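Local coordinates for GRAS family transcription factor containing protein, expressed (Oryza sativa Japonica Group, PDB 5HYZ) that probably acts as a transcription factor in plant development and abiotic stress resistance, binds DNA in vitro and forms a homodimer, at residues Y261-S264 / L265-L269; R307-S311 / S312-T316; S329-A332 / R333-A336. One frame throughout, in Å; residues are numbered along the deposited sequence.

Contact 1 of 3, residues Y261-S264 / L265-L269; sequences YYRS and LFESL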
loop_
_atom_site.group_PDB
_atom_site.type_symbol
_atom_site.label_atom_id
_atom_site.label_comp_id
_atom_site.label_asym_id
_atom_site.label_seq_id
_atom_site.Cartn_x
_atom_site.Cartn_y
_atom_site.Cartn_z
ATOM N N TYR A 261 -10.458 10.790 21.083
ATOM C CA TYR A 261 -10.473 10.278 19.709
ATOM C C TYR A 261 -9.522 11.052 18.759
ATOM O O TYR A 261 -8.635 10.492 18.060
ATOM C CB TYR A 261 -11.915 10.323 19.219
ATOM C CG TYR A 261 -12.114 9.990 17.765
ATOM C CD1 TYR A 261 -12.018 8.669 17.270
ATOM C CD2 TYR A 261 -12.431 10.980 16.893
ATOM C CE1 TYR A 261 -12.201 8.433 15.901
ATOM C CE2 TYR A 261 -12.640 10.728 15.560
ATOM C CZ TYR A 261 -12.517 9.474 15.081
ATOM O OH TYR A 261 -12.749 9.400 13.720
ATOM N N TYR A 262 -9.686 12.375 18.730
ATOM C CA TYR A 262 -8.844 13.170 17.843
ATOM C C TYR A 262 -7.381 13.188 18.314
ATOM O O TYR A 262 -6.478 13.326 17.498
ATOM C CB TYR A 262 -9.437 14.597 17.693
ATOM C CG TYR A 262 -10.552 14.566 16.664
ATOM C CD1 TYR A 262 -10.261 14.407 15.309
ATOM C CD2 TYR A 262 -11.899 14.597 17.058
ATOM C CE1 TYR A 262 -11.278 14.293 14.381
ATOM C CE2 TYR A 262 -12.897 14.523 16.147
ATOM C CZ TYR A 262 -12.571 14.354 14.791
ATOM O OH TYR A 262 -13.559 14.224 13.859
ATOM N N ARG A 263 -7.130 13.027 19.609
ATOM C CA ARG A 263 -5.730 12.912 20.054
ATOM C C ARG A 263 -5.051 11.730 19.360
ATOM O O ARG A 263 -3.958 11.865 18.802
ATOM C CB ARG A 263 -5.634 12.731 21.576
ATOM C CG ARG A 263 -4.180 12.823 22.069
ATOM C CD ARG A 263 -3.963 12.327 23.489
ATOM N NE ARG A 263 -4.140 10.881 23.602
ATOM C CZ ARG A 263 -4.014 10.187 24.737
ATOM N NH1 ARG A 263 -3.693 10.797 25.887
ATOM N NH2 ARG A 263 -4.210 8.871 24.720
ATOM N N SER A 264 -5.736 10.585 19.337
ATOM C CA SER A 264 -5.167 9.430 18.602
ATOM C C SER A 264 -4.968 9.719 17.112
ATOM O O SER A 264 -3.877 9.425 16.571
ATOM C CB SER A 264 -6.054 8.177 18.783
ATOM O OG SER A 264 -6.268 7.962 20.155
ATOM N N LEU A 265 -5.983 10.288 16.433
ATOM C CA LEU A 265 -5.812 10.640 15.014
ATOM C C LEU A 265 -4.617 11.592 14.756
ATOM O O LEU A 265 -3.807 11.408 13.805
ATOM C CB LEU A 265 -7.059 11.313 14.425
ATOM C CG LEU A 265 -8.238 10.369 14.172
ATOM C CD1 LEU A 265 -9.454 11.174 13.780
ATOM C CD2 LEU A 265 -7.838 9.369 13.067
ATOM N N PHE A 266 -4.535 12.645 15.576
ATOM C CA PHE A 266 -3.446 13.634 15.420
ATOM C C PHE A 266 -2.090 12.983 15.620
ATOM O O PHE A 266 -1.150 13.292 14.868
ATOM C CB PHE A 266 -3.624 14.823 16.400
ATOM C CG PHE A 266 -4.539 15.907 15.858
ATOM C CD1 PHE A 266 -5.875 15.635 15.571
ATOM C CD2 PHE A 266 -4.066 17.198 15.641
ATOM C CE1 PHE A 266 -6.715 16.617 15.062
ATOM C CE2 PHE A 266 -4.891 18.191 15.141
ATOM C CZ PHE A 266 -6.211 17.918 14.859
ATOM N N GLU A 267 -1.977 12.113 16.626
ATOM C CA GLU A 267 -0.725 11.394 16.859
ATOM C C GLU A 267 -0.337 10.485 15.670
ATOM O O GLU A 267 0.842 10.431 15.258
ATOM C CB GLU A 267 -0.797 10.575 18.120
ATOM C CG GLU A 267 -0.718 11.383 19.395
ATOM C CD GLU A 267 -0.918 10.537 20.647
ATOM O OE1 GLU A 267 -0.746 9.288 20.532
ATOM O OE2 GLU A 267 -1.251 11.101 21.741
ATOM N N SER A 268 -1.322 9.791 15.098
ATOM C CA SER A 268 -1.005 8.945 13.921
ATOM C C SER A 268 -0.569 9.787 12.704
ATOM O O SER A 268 0.233 9.347 11.885
ATOM C CB SER A 268 -2.201 8.054 13.591
ATOM O OG SER A 268 -3.229 8.776 12.971
ATOM N N LEU A 269 -1.064 11.011 12.584
ATOM C CA LEU A 269 -0.536 11.873 11.523
ATOM C C LEU A 269 0.907 12.271 11.808
ATOM O O LEU A 269 1.701 12.432 10.876
ATOM C CB LEU A 269 -1.375 13.150 11.358
ATOM C CG LEU A 269 -2.763 13.036 10.725
ATOM C CD1 LEU A 269 -3.283 14.421 10.317
ATOM C CD2 LEU A 269 -2.727 12.101 9.540
#
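Leu265 pushes its CD1 methyl against two tyrosine rings one turn back on the same helix. Tyr261 CE2 and Leu265 CD1 are 3.7 Å apart, with Leu265 CG over one face of that ring. Tyr262 runs next to Leu265 in the same direction; Tyr262 CE1 also stands 3.7 Å from Leu265 CD1. Phe266 adds a looser touch, its CE1 4.2 Å from Tyr262 CD1. This side is buried. Leu43 of helix 39-57 meets Tyr262 and Phe266, and Leu368 of strand 366-374 meets Tyr261. The partly exposed side holds Arg263 and Glu267. They run alongside each other, and Arg263 NE lies 3.4 Å from Glu267 OE2. OE2 stands off the guanidinium plane with no N-H aimed at it, so charge alone makes this salt bridge. The arginine bends at chi3 (69°), which keeps NE near the carboxylate. Glu267 OE1 is bonded to Trp363 instead. Backbone bonds underlie both sides, such as Phe266 N to Tyr262 O at 2.8 Å. The arrangement is that of side chains paired i to i+3 and i to i+4 along one alpha-helix, helix 251-272 of the GRAS domain.

Contact 2 of 3, residues R307-S311 / S312-T316; sequences RMAGS and SEWQT
Glu313 OE1 accepts an unusually short hydrogen bond, 2.5 Å, from the oxygen of water 2, and Ala309 CB lies against the same carboxylate. Water 2 also accepts from the backbone N of Gly310 at 2.9 Å. It therefore joins the start of helix 311-320 to the loop that leads into it. The other carboxylate oxygen, Glu313 OE2, is bonded to Asn247, so both ends of the group are held. Glu313 reaches back with CG anti to its backbone N (chi1 180°) and an extended chain. This lays the side chain along Ala309, whose CB is 3.6 Å from Glu313 CD.

The same methyl also meets Trp314. Ala309 CB sits over one face of the indole, 3.9 Å from the centroid of the five-membered ring and 28° off its normal. This is a CH-pi contact, offset toward the rim near NE1. Water 1 lies at the indole edge, in the ring plane. It accepts from Trp314 NE1 at 3.1 Å and from Ala309 N, which probably helps to hold the ring's orientation relative to the loop. Leu239 of strand 236-242 and Leu215 also touch the tryptophan.

Gly310 is the N-cap. Its carbonyl O accepts from Trp314 N at 3.1 Å, with an N-H...O angle of 168°. Ser311 O accepts from Gln315 N in the next turn. Ser311 N is bonded to Glu243, so an acid serves an amide at the helix start.

With a glycine as cap, no side chain of the cap residue can serve the first amides. The chemistry implies that waters and carboxylates do much of the work of joining loop to helix. The negative charges of Glu243 and Glu313 near this N terminus probably interact favourably with the helix dipole.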
loop_
_atom_site.group_PDB
_atom_site.type_symbol
_atom_site.label_atom_id
_atom_site.label_comp_id
_atom_site.label_asym_id
_atom_site.label_seq_id
_atom_site.Cartn_x
_atom_site.Cartn_y
_atom_site.Cartn_z
ATOM N N ARG A 307 -22.855 13.943 13.454
ATOM C CA ARG A 307 -22.735 13.209 14.735
ATOM C C ARG A 307 -21.988 11.947 14.426
ATOM O O ARG A 307 -21.899 11.586 13.258
ATOM C CB ARG A 307 -24.108 12.887 15.315
ATOM C CG ARG A 307 -24.832 14.135 15.881
ATOM C CD ARG A 307 -26.300 14.001 15.576
ATOM N NE ARG A 307 -27.068 15.183 16.024
ATOM C CZ ARG A 307 -27.601 15.329 17.235
ATOM N NH1 ARG A 307 -27.501 14.368 18.128
ATOM N NH2 ARG A 307 -28.272 16.437 17.550
HETATM N N MSE A 308 -21.384 11.304 15.423
HETATM C CA MSE A 308 -20.760 9.986 15.199
HETATM C C MSE A 308 -21.224 9.138 16.391
HETATM O O MSE A 308 -21.628 9.702 17.404
HETATM C CB MSE A 308 -19.184 10.087 15.137
HETATM C CG MSE A 308 -18.803 10.747 13.795
HETATM C CE MSE A 308 -16.718 12.024 11.824
ATOM N N ALA A 309 -21.151 7.805 16.272
ATOM C CA ALA A 309 -21.630 6.967 17.336
ATOM C C ALA A 309 -20.633 5.852 17.598
ATOM O O ALA A 309 -19.912 5.434 16.695
ATOM C CB ALA A 309 -22.993 6.390 16.981
ATOM N N GLY A 310 -20.598 5.342 18.823
ATOM C CA GLY A 310 -19.777 4.174 19.096
ATOM C C GLY A 310 -20.435 2.850 18.634
ATOM O O GLY A 310 -21.611 2.799 18.320
ATOM N N SER A 311 -19.664 1.764 18.671
ATOM C CA SER A 311 -20.112 0.490 18.084
ATOM C C SER A 311 -21.380 -0.049 18.785
ATOM O O SER A 311 -22.264 -0.567 18.114
ATOM C CB SER A 311 -18.930 -0.524 18.105
ATOM O OG SER A 311 -18.568 -0.826 19.497
ATOM N N SER A 312 -21.518 0.127 20.114
ATOM C CA SER A 312 -22.745 -0.358 20.797
ATOM C C SER A 312 -23.995 0.337 20.307
ATOM O O SER A 312 -25.056 -0.267 20.177
ATOM C CB SER A 312 -22.677 -0.147 22.333
ATOM O OG SER A 312 -21.621 -0.846 22.865
ATOM N N GLU A 313 -23.888 1.640 20.055
ATOM C CA GLU A 313 -25.021 2.391 19.517
ATOM C C GLU A 313 -25.389 1.949 18.116
ATOM O O GLU A 313 -26.575 1.795 17.760
ATOM C CB GLU A 313 -24.684 3.890 19.515
ATOM C CG GLU A 313 -25.842 4.742 18.946
ATOM C CD GLU A 313 -25.703 6.241 19.329
ATOM O OE1 GLU A 313 -24.816 6.601 20.186
ATOM O OE2 GLU A 313 -26.492 7.050 18.760
ATOM N N TRP A 314 -24.363 1.743 17.290
ATOM C CA TRP A 314 -24.629 1.200 15.963
ATOM C C TRP A 314 -25.293 -0.163 16.024
ATOM O O TRP A 314 -26.199 -0.459 15.248
ATOM C CB TRP A 314 -23.319 1.119 15.138
ATOM C CG TRP A 314 -22.879 2.480 14.687
ATOM C CD1 TRP A 314 -21.742 3.138 15.055
ATOM C CD2 TRP A 314 -23.543 3.325 13.710
ATOM N NE1 TRP A 314 -21.679 4.377 14.387
ATOM C CE2 TRP A 314 -22.767 4.507 13.585
ATOM C CE3 TRP A 314 -24.762 3.226 13.008
ATOM C CZ2 TRP A 314 -23.150 5.579 12.745
ATOM C CZ3 TRP A 314 -25.142 4.282 12.187
ATOM C CH2 TRP A 314 -24.334 5.432 12.057
ATOM N N GLN A 315 -24.844 -1.023 16.949
ATOM C CA GLN A 315 -25.445 -2.343 17.032
ATOM C C GLN A 315 -26.930 -2.164 17.393
ATOM O O GLN A 315 -27.790 -2.826 16.813
ATOM C CB GLN A 315 -24.734 -3.199 18.077
ATOM C CG GLN A 315 -25.533 -4.473 18.378
ATOM C CD GLN A 315 -25.008 -5.243 19.581
ATOM O OE1 GLN A 315 -24.220 -4.733 20.389
ATOM N NE2 GLN A 315 -25.463 -6.484 19.710
ATOM N N THR A 316 -27.216 -1.264 18.328
ATOM C CA THR A 316 -28.632 -1.066 18.732
ATOM C C THR A 316 -29.457 -0.665 17.511
ATOM O O THR A 316 -30.556 -1.179 17.264
ATOM C CB THR A 316 -28.759 -0.020 19.809
ATOM O OG1 THR A 316 -28.106 -0.506 20.991
ATOM C CG2 THR A 316 -30.277 0.256 20.179
HETATM O O HOH W 1 -19.721 6.702 13.988
HETATM O O HOH W 2 -22.519 6.088 20.877
#

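Contact 3 of 3, residues S329-A332 / R333-A336; sequences SNYA and RSQA
An ST turn leads into the N terminus of helix 332-339, where Tyr331 is the N-cap. Its backbone carbonyl faces Ser334 and Gln335 in the first turn. Gln335 N donates to Tyr331 O at 3.1 Å. The donor stands 50° out of the carbonyl plane, so the bond does not use a lone-pair direction. Ser334 OG lies 3.2 Å from Tyr331 O and by the rim of the Tyr331 ring, close to its plane. A chi1 of 47° sets this hydroxyl between the backbone N and the carbonyl carbon, folded back toward the cap residue.

In the turn itself, Ser329 OG accepts from Tyr331 N at 2.7 Å. The same hydroxyl is bonded to Glu103. Ala332 N donates directly to Ser329 O at 3.0 Å. Over one face of the Tyr331 ring, above its centre, sits Asn330 CB.

Waters add further links. Water 3 donates to Ser329 O and accepts from Arg333 N at 3.0 Å, which serves an early helix amide. Water 4 donates to Asn330 O and makes a weak bond with Ser334 N. Water 5 connects Ala332 O to Gln335 NE2, the latter at 2.8 Å. Ala332 O also receives Ala336 N at 3.0 Å, so one carbonyl is held by an amide and a water.

The turn faces the second subunit. Tyr331 OH bonds to Lys138 of that subunit, and Ser334 OG bonds to its Gln129. Arg333 leads to Glu353 of its own chain through a salt bridge. The chemistry implies that a helix start whose early amides Arg333 N and, weakly, Ser334 N are served by water also meets the partner subunit. The cap tyrosine and the serine of the first turn offer their hydroxyls to the partner, while Ser329 ties the turn to helix 89-104.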
loop_
_atom_site.group_PDB
_atom_site.type_symbol
_atom_site.label_atom_id
_atom_site.label_comp_id
_atom_site.label_asym_id
_atom_site.label_seq_id
_atom_site.Cartn_x
_atom_site.Cartn_y
_atom_site.Cartn_z
ATOM N N SER A 329 -14.614 -12.946 8.888
ATOM C CA SER A 329 -13.819 -14.029 8.376
ATOM C C SER A 329 -12.800 -14.390 9.380
ATOM O O SER A 329 -12.160 -13.526 10.049
ATOM C CB SER A 329 -13.114 -13.603 7.085
ATOM O OG SER A 329 -12.153 -14.524 6.675
ATOM N N ASN A 330 -12.566 -15.677 9.351
ATOM C CA ASN A 330 -11.425 -16.251 9.981
ATOM C C ASN A 330 -10.103 -15.632 9.559
ATOM O O ASN A 330 -9.123 -15.789 10.295
ATOM C CB ASN A 330 -11.415 -17.751 9.638
ATOM C CG ASN A 330 -12.683 -18.458 10.120
ATOM O OD1 ASN A 330 -13.462 -17.879 10.864
ATOM N ND2 ASN A 330 -12.897 -19.708 9.675
ATOM N N TYR A 331 -10.076 -15.065 8.325
ATOM C CA TYR A 331 -8.924 -14.419 7.736
ATOM C C TYR A 331 -9.020 -12.885 7.685
ATOM O O TYR A 331 -8.338 -12.247 6.891
ATOM C CB TYR A 331 -8.716 -14.948 6.312
ATOM C CG TYR A 331 -8.731 -16.466 6.287
ATOM C CD1 TYR A 331 -7.784 -17.204 7.005
ATOM C CD2 TYR A 331 -9.707 -17.142 5.613
ATOM C CE1 TYR A 331 -7.826 -18.618 7.042
ATOM C CE2 TYR A 331 -9.744 -18.553 5.624
ATOM C CZ TYR A 331 -8.806 -19.277 6.342
ATOM O OH TYR A 331 -8.809 -20.681 6.383
ATOM N N ALA A 332 -9.851 -12.292 8.549
ATOM C CA ALA A 332 -9.926 -10.829 8.617
ATOM C C ALA A 332 -8.849 -10.285 9.509
ATOM O O ALA A 332 -8.276 -9.236 9.211
ATOM C CB ALA A 332 -11.314 -10.378 9.117
ATOM N N ARG A 333 -8.524 -10.976 10.594
ATOM C CA ARG A 333 -7.442 -10.449 11.386
ATOM C C ARG A 333 -6.112 -10.614 10.639
ATOM O O ARG A 333 -5.262 -9.712 10.700
ATOM C CB ARG A 333 -7.374 -11.098 12.777
ATOM C CG ARG A 333 -6.219 -10.534 13.588
ATOM C CD ARG A 333 -6.136 -11.124 14.989
ATOM N NE ARG A 333 -7.145 -10.553 15.873
ATOM C CZ ARG A 333 -6.922 -9.504 16.654
ATOM N NH1 ARG A 333 -5.728 -8.903 16.632
ATOM N NH2 ARG A 333 -7.888 -9.053 17.441
ATOM N N SER A 334 -5.900 -11.752 9.959
ATOM C CA SER A 334 -4.655 -11.913 9.238
ATOM C C SER A 334 -4.606 -10.870 8.105
ATOM O O SER A 334 -3.553 -10.302 7.834
ATOM C CB SER A 334 -4.494 -13.340 8.653
ATOM O OG SER A 334 -5.693 -13.751 7.996
ATOM N N GLN A 335 -5.695 -10.657 7.409
ATOM C CA GLN A 335 -5.632 -9.682 6.301
ATOM C C GLN A 335 -5.288 -8.281 6.812
ATOM O O GLN A 335 -4.523 -7.499 6.212
ATOM C CB GLN A 335 -6.939 -9.618 5.567
ATOM C CG GLN A 335 -6.922 -8.572 4.513
ATOM C CD GLN A 335 -8.208 -8.552 3.778
ATOM O OE1 GLN A 335 -8.232 -8.802 2.572
ATOM N NE2 GLN A 335 -9.322 -8.234 4.503
ATOM N N ALA A 336 -5.855 -7.964 7.960
ATOM C CA ALA A 336 -5.518 -6.668 8.567
ATOM C C ALA A 336 -4.092 -6.579 9.095
ATOM O O ALA A 336 -3.452 -5.548 8.937
ATOM C CB ALA A 336 -6.559 -6.337 9.684
HETATM O O HOH W 3 -10.131 -13.238 11.774
HETATM O O HOH W 4 -6.930 -14.517 11.280
HETATM O O HOH W 5 -9.064 -7.349 7.119
#

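How the contacts relate
The three contacts follow one another along the chain; none nests in or crosses another. Each is local, so none closes a long loop. Contact 1 lies within helix 251-272, in the predicted PFYRE region. Helix 278-296 and a loop then lead to contact 2, which opens helix 311-320. Strand 325-326 follows, and contact 3 opens helix 332-339; both later contacts lie in the predicted SAW region. Contacts 1 and 2 approach to about 4 Å between nearest atoms without touching. Contact 3 stays about 14 Å from either, again between nearest atoms. Contact 1 packs between helices and strand 366-374, contact 2 beside strand 236-242, and contact 3 at the second subunit.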